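Local coordinates for protein probable sugar kinase (Clostridium perfringens, PDB 3KZH) that probably phosphorylates a carbohydrate substrate as a kinase of the pfkB (ribokinase-like) family, and binds beta-D-glucopyranose in this crystal, at residues Val247-Ala261 with Ala280-Thr293. Sequence-based numbering, arbitrary orientation.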
loop_
_atom_site.group_PDB
_atom_site.type_symbol
_atom_site.label_atom_id
_atom_site.label_comp_id
_atom_site.label_asym_id
_atom_site.label_seq_id
_atom_site.Cartn_x
_atom_site.Cartn_y
_atom_site.Cartn_z
ATOM N N VAL A 247 24.449 7.232 -24.642
ATOM C CA VAL A 247 23.343 6.671 -23.853
ATOM C C VAL A 247 23.714 5.301 -23.269
ATOM O O VAL A 247 23.885 4.320 -24.005
ATOM C CB VAL A 247 22.012 6.552 -24.679
ATOM C CG1 VAL A 247 20.866 6.071 -23.796
ATOM C CG2 VAL A 247 21.634 7.885 -25.285
ATOM N N ASP A 248 23.845 5.257 -21.943
ATOM C CA ASP A 248 24.159 4.023 -21.216
ATOM C C ASP A 248 22.873 3.560 -20.535
ATOM O O ASP A 248 22.232 4.331 -19.808
ATOM C CB ASP A 248 25.259 4.252 -20.160
ATOM C CG ASP A 248 26.597 4.674 -20.768
ATOM O OD1 ASP A 248 26.939 4.210 -21.883
ATOM O OD2 ASP A 248 27.314 5.472 -20.121
ATOM N N VAL A 249 22.482 2.314 -20.797
ATOM C CA VAL A 249 21.255 1.781 -20.215
ATOM C C VAL A 249 21.475 0.926 -18.969
ATOM O O VAL A 249 22.463 0.193 -18.872
ATOM C CB VAL A 249 20.360 1.033 -21.280
ATOM C CG1 VAL A 249 20.421 1.744 -22.611
ATOM C CG2 VAL A 249 20.730 -0.417 -21.454
ATOM N N LYS A 250 20.580 1.098 -17.999
ATOM C CA LYS A 250 20.595 0.338 -16.751
ATOM C C LYS A 250 19.402 -0.614 -16.785
ATOM O O LYS A 250 19.564 -1.821 -16.612
ATOM C CB LYS A 250 20.515 1.263 -15.532
ATOM C CG LYS A 250 21.801 2.017 -15.233
ATOM C CD LYS A 250 21.728 2.745 -13.900
ATOM C CE LYS A 250 23.013 3.521 -13.615
ATOM N NZ LYS A 250 22.973 4.296 -12.342
ATOM N N ASN A 251 18.221 -0.051 -17.051
ATOM C CA ASN A 251 16.964 -0.790 -17.148
ATOM C C ASN A 251 16.116 -0.184 -18.266
ATOM O O ASN A 251 15.877 1.023 -18.287
ATOM C CB ASN A 251 16.209 -0.757 -15.810
ATOM C CG ASN A 251 14.854 -1.457 -15.875
ATOM O OD1 ASN A 251 14.749 -2.582 -16.358
ATOM N ND2 ASN A 251 13.806 -0.770 -15.416
ATOM N N VAL A 252 15.632 -1.051 -19.153
ATOM C CA VAL A 252 14.817 -0.666 -20.312
ATOM C C VAL A 252 13.314 -0.531 -20.022
ATOM O O VAL A 252 12.629 0.245 -20.689
ATOM C CB VAL A 252 15.050 -1.651 -21.504
ATOM C CG1 VAL A 252 14.484 -1.093 -22.808
ATOM C CG2 VAL A 252 16.534 -1.910 -21.691
ATOM N N THR A 253 12.816 -1.260 -19.020
ATOM C CA THR A 253 11.394 -1.241 -18.628
ATOM C C THR A 253 10.898 0.183 -18.301
ATOM O O THR A 253 11.445 0.859 -17.426
ATOM C CB THR A 253 11.126 -2.201 -17.415
ATOM O OG1 THR A 253 11.708 -3.487 -17.676
ATOM C CG2 THR A 253 9.623 -2.390 -17.174
ATOM N N GLY A 254 9.919 0.642 -19.081
ATOM C CA GLY A 254 9.357 1.970 -18.898
ATOM C C GLY A 254 9.915 3.052 -19.808
ATOM O O GLY A 254 9.469 4.194 -19.725
ATOM N N ALA A 255 10.881 2.706 -20.663
ATOM C CA ALA A 255 11.504 3.664 -21.587
ATOM C C ALA A 255 10.587 4.072 -22.737
ATOM O O ALA A 255 10.500 5.254 -23.075
ATOM C CB ALA A 255 12.814 3.112 -22.127
ATOM N N GLY A 256 9.906 3.084 -23.320
ATOM C CA GLY A 256 8.969 3.320 -24.405
ATOM C C GLY A 256 7.715 4.034 -23.926
ATOM O O GLY A 256 7.039 4.701 -24.718
ATOM N N ASP A 257 7.425 3.903 -22.629
ATOM C CA ASP A 257 6.280 4.550 -21.981
ATOM C C ASP A 257 6.521 6.062 -21.965
ATOM O O ASP A 257 5.625 6.853 -22.261
ATOM C CB ASP A 257 6.118 4.084 -20.520
ATOM C CG ASP A 257 5.880 2.584 -20.373
ATOM O OD1 ASP A 257 5.557 1.884 -21.358
ATOM O OD2 ASP A 257 6.018 2.106 -19.225
ATOM N N SER A 258 7.744 6.430 -21.593
ATOM C CA SER A 258 8.208 7.804 -21.534
ATOM C C SER A 258 8.280 8.420 -22.918
ATOM O O SER A 258 8.084 9.634 -23.050
ATOM C CB SER A 258 9.585 7.866 -20.900
ATOM O OG SER A 258 9.515 7.512 -19.550
ATOM N N PHE A 259 8.566 7.594 -23.937
ATOM C CA PHE A 259 8.626 8.071 -25.325
ATOM C C PHE A 259 7.241 8.478 -25.790
ATOM O O PHE A 259 7.111 9.512 -26.435
ATOM C CB PHE A 259 9.214 7.029 -26.306
ATOM C CG PHE A 259 9.469 7.577 -27.699
ATOM C CD1 PHE A 259 10.656 8.263 -27.985
ATOM C CD2 PHE A 259 8.486 7.490 -28.707
ATOM C CE1 PHE A 259 10.860 8.878 -29.254
ATOM C CE2 PHE A 259 8.675 8.094 -29.975
ATOM C CZ PHE A 259 9.864 8.792 -30.249
ATOM N N VAL A 260 6.224 7.671 -25.459
ATOM C CA VAL A 260 4.822 7.929 -25.834
ATOM C C VAL A 260 4.348 9.235 -25.190
ATOM O O VAL A 260 3.648 10.045 -25.819
ATOM C CB VAL A 260 3.871 6.740 -25.438
ATOM C CG1 VAL A 260 2.406 7.065 -25.738
ATOM C CG2 VAL A 260 4.246 5.491 -26.217
ATOM N N ALA A 261 4.803 9.446 -23.955
ATOM C CA ALA A 261 4.493 10.644 -23.202
ATOM C C ALA A 261 5.075 11.901 -23.840
ATOM O O ALA A 261 4.430 12.948 -23.872
ATOM C CB ALA A 261 4.958 10.494 -21.792
ATOM N N ALA A 280 10.992 13.559 -26.863
ATOM C CA ALA A 280 10.507 12.245 -26.454
ATOM C C ALA A 280 11.636 11.232 -26.245
ATOM O O ALA A 280 11.545 10.370 -25.376
ATOM C CB ALA A 280 9.517 11.729 -27.473
HETATM N N MSE A 281 12.707 11.359 -27.029
HETATM C CA MSE A 281 13.855 10.471 -26.920
HETATM C C MSE A 281 14.672 10.799 -25.685
HETATM O O MSE A 281 15.190 9.888 -25.031
HETATM C CB MSE A 281 14.716 10.550 -28.164
HETATM C CG MSE A 281 15.238 9.199 -28.615
HETATM SE SE MSE A 281 16.239 9.302 -30.260
HETATM C CE MSE A 281 15.228 10.602 -31.147
ATOM N N THR A 282 14.747 12.096 -25.351
ATOM C CA THR A 282 15.452 12.582 -24.147
ATOM C C THR A 282 14.760 12.009 -22.897
ATOM O O THR A 282 15.431 11.593 -21.959
ATOM C CB THR A 282 15.494 14.145 -24.087
ATOM O OG1 THR A 282 16.270 14.635 -25.188
ATOM C CG2 THR A 282 16.116 14.641 -22.789
HETATM N N MSE A 283 13.423 11.944 -22.944
HETATM C CA MSE A 283 12.576 11.388 -21.871
HETATM C C MSE A 283 12.810 9.886 -21.749
HETATM O O MSE A 283 12.862 9.339 -20.636
HETATM C CB MSE A 283 11.090 11.634 -22.153
HETATM C CG MSE A 283 10.677 13.068 -22.050
HETATM SE SE MSE A 283 8.753 13.328 -21.979
HETATM C CE MSE A 283 8.416 12.099 -20.522
ATOM N N SER A 284 12.948 9.228 -22.902
ATOM C CA SER A 284 13.203 7.794 -22.950
ATOM C C SER A 284 14.607 7.508 -22.424
ATOM O O SER A 284 14.780 6.577 -21.650
ATOM C CB SER A 284 13.036 7.260 -24.376
ATOM O OG SER A 284 13.173 5.852 -24.416
ATOM N N ASN A 285 15.566 8.380 -22.760
ATOM C CA ASN A 285 16.963 8.260 -22.324
ATOM C C ASN A 285 17.131 8.423 -20.816
ATOM O O ASN A 285 17.953 7.739 -20.223
ATOM C CB ASN A 285 17.879 9.274 -23.037
ATOM C CG ASN A 285 18.101 8.965 -24.516
ATOM O OD1 ASN A 285 17.992 7.815 -24.974
ATOM N ND2 ASN A 285 18.444 10.006 -25.273
ATOM N N ILE A 286 16.358 9.331 -20.213
ATOM C CA ILE A 286 16.395 9.594 -18.767
ATOM C C ILE A 286 15.871 8.385 -17.990
ATOM O O ILE A 286 16.459 7.977 -16.988
ATOM C CB ILE A 286 15.563 10.864 -18.386
ATOM C CG1 ILE A 286 16.195 12.120 -18.989
ATOM C CG2 ILE A 286 15.538 11.066 -16.882
ATOM C CD1 ILE A 286 15.357 13.379 -18.861
ATOM N N THR A 287 14.788 7.802 -18.493
ATOM C CA THR A 287 14.157 6.637 -17.876
ATOM C C THR A 287 15.018 5.379 -18.034
ATOM O O THR A 287 15.058 4.531 -17.140
ATOM C CB THR A 287 12.746 6.427 -18.466
ATOM O OG1 THR A 287 11.992 7.628 -18.299
ATOM C CG2 THR A 287 12.007 5.332 -17.764
ATOM N N ILE A 288 15.748 5.309 -19.147
ATOM C CA ILE A 288 16.631 4.184 -19.455
ATOM C C ILE A 288 17.911 4.183 -18.594
ATOM O O ILE A 288 18.480 3.124 -18.338
ATOM C CB ILE A 288 16.922 4.133 -21.003
ATOM C CG1 ILE A 288 16.660 2.732 -21.546
ATOM C CG2 ILE A 288 18.321 4.639 -21.360
ATOM C CD1 ILE A 288 16.558 2.669 -23.063
ATOM N N SER A 289 18.308 5.368 -18.122
ATOM C CA SER A 289 19.504 5.549 -17.294
ATOM C C SER A 289 19.273 5.334 -15.796
ATOM O O SER A 289 20.201 5.496 -15.002
ATOM C CB SER A 289 20.092 6.947 -17.513
ATOM O OG SER A 289 19.364 7.942 -16.799
ATOM N N HIS A 290 18.030 5.033 -15.419
ATOM C CA HIS A 290 17.656 4.800 -14.023
ATOM C C HIS A 290 17.166 3.361 -13.877
ATOM O O HIS A 290 16.641 2.785 -14.829
ATOM C CB HIS A 290 16.550 5.781 -13.599
ATOM C CG HIS A 290 16.475 6.013 -12.119
ATOM N ND1 HIS A 290 15.789 5.177 -11.266
ATOM C CD2 HIS A 290 17.017 6.980 -11.342
ATOM C CE1 HIS A 290 15.915 5.617 -10.027
ATOM N NE2 HIS A 290 16.655 6.710 -10.045
ATOM N N GLU A 291 17.346 2.795 -12.682
ATOM C CA GLU A 291 16.922 1.425 -12.374
ATOM C C GLU A 291 15.407 1.291 -12.281
ATOM O O GLU A 291 14.847 0.230 -12.574
ATOM C CB GLU A 291 17.560 0.934 -11.067
ATOM C CG GLU A 291 19.019 0.478 -11.173
ATOM C CD GLU A 291 19.214 -0.843 -11.936
ATOM O OE1 GLU A 291 18.341 -1.741 -11.858
ATOM O OE2 GLU A 291 20.265 -0.981 -12.608
ATOM N N GLU A 292 14.753 2.370 -11.857
ATOM C CA GLU A 292 13.302 2.395 -11.736
ATOM C C GLU A 292 12.640 2.737 -13.070
ATOM O O GLU A 292 13.260 3.332 -13.956
ATOM C CB GLU A 292 12.858 3.380 -10.643
ATOM C CG GLU A 292 13.331 3.037 -9.220
ATOM C CD GLU A 292 12.821 1.692 -8.704
ATOM O OE1 GLU A 292 11.592 1.459 -8.726
ATOM O OE2 GLU A 292 13.651 0.870 -8.268
ATOM N N THR A 293 11.369 2.351 -13.184
ATOM C CA THR A 293 10.545 2.569 -14.373
ATOM C C THR A 293 10.268 4.039 -14.692
ATOM O O THR A 293 9.921 4.367 -15.821
ATOM C CB THR A 293 9.208 1.800 -14.262
ATOM O OG1 THR A 293 8.609 2.056 -12.983
ATOM C CG2 THR A 293 9.436 0.302 -14.417
HETATM O O HOH W 1 22.065 1.407 -10.993
HETATM O O HOH W 2 14.455 2.405 -15.911
#
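Lys250 N donates to Ile288 O over 2.9 Å in an almost straight bond (178°), and Asn251 N adds a weak one to the same oxygen, so the last carbonyl of helix 273-288 is gripped by two successive amides of the loop that leads into helix 255-268. Deeper between the helices, Ser258 OG and Thr287 OG1 meet at 2.8 Å. Met283 O lies within reach of the threonine hydroxyl and Gly254 O within reach of the serine's, so each hydroxyl of this buried pair has a second possible acceptor in its own segment. One turn away Ser284 OG, turned anti to its own amide nitrogen (chi1 -175°), approaches Ala255 O at 3.0 Å, a weak bond at most.

Around these polar atoms Ile288 buries more area than any other residue of the contact: its CG2 meets Val247 CG1 and Val249 CG1, each at 3.8 Å, while CD1 reaches Ala255 CB at 3.9 Å. Further along the helices, the methyl of Ala280 sits over one face of the Phe259 ring, offset toward the rim, in a CH-pi contact 3.9 Å from the centroid; Ser284 CB comes at the ring's edge. The bent selenomethionine Met283 lays CE against Ser258 O and Ala261 CB.

The short helical segments run nearly antiparallel (154°), with axes 7.5 Å apart, a spacing suited to the small residues Ala255, Ser258, Ala280 and Ser284. Gly254, Ala255, Gly256 and Asp257 form the GAGD motif of ribokinase-like kinases, which in relatives builds the anion hole and carries the catalytic base; here Gly256 touches the bound glucopyranose. Backbone bonds at the loop and paired hydroxyls between the helices thus tie the ligand-binding, probably catalytic, start of helix 255-268 to helix 273-288.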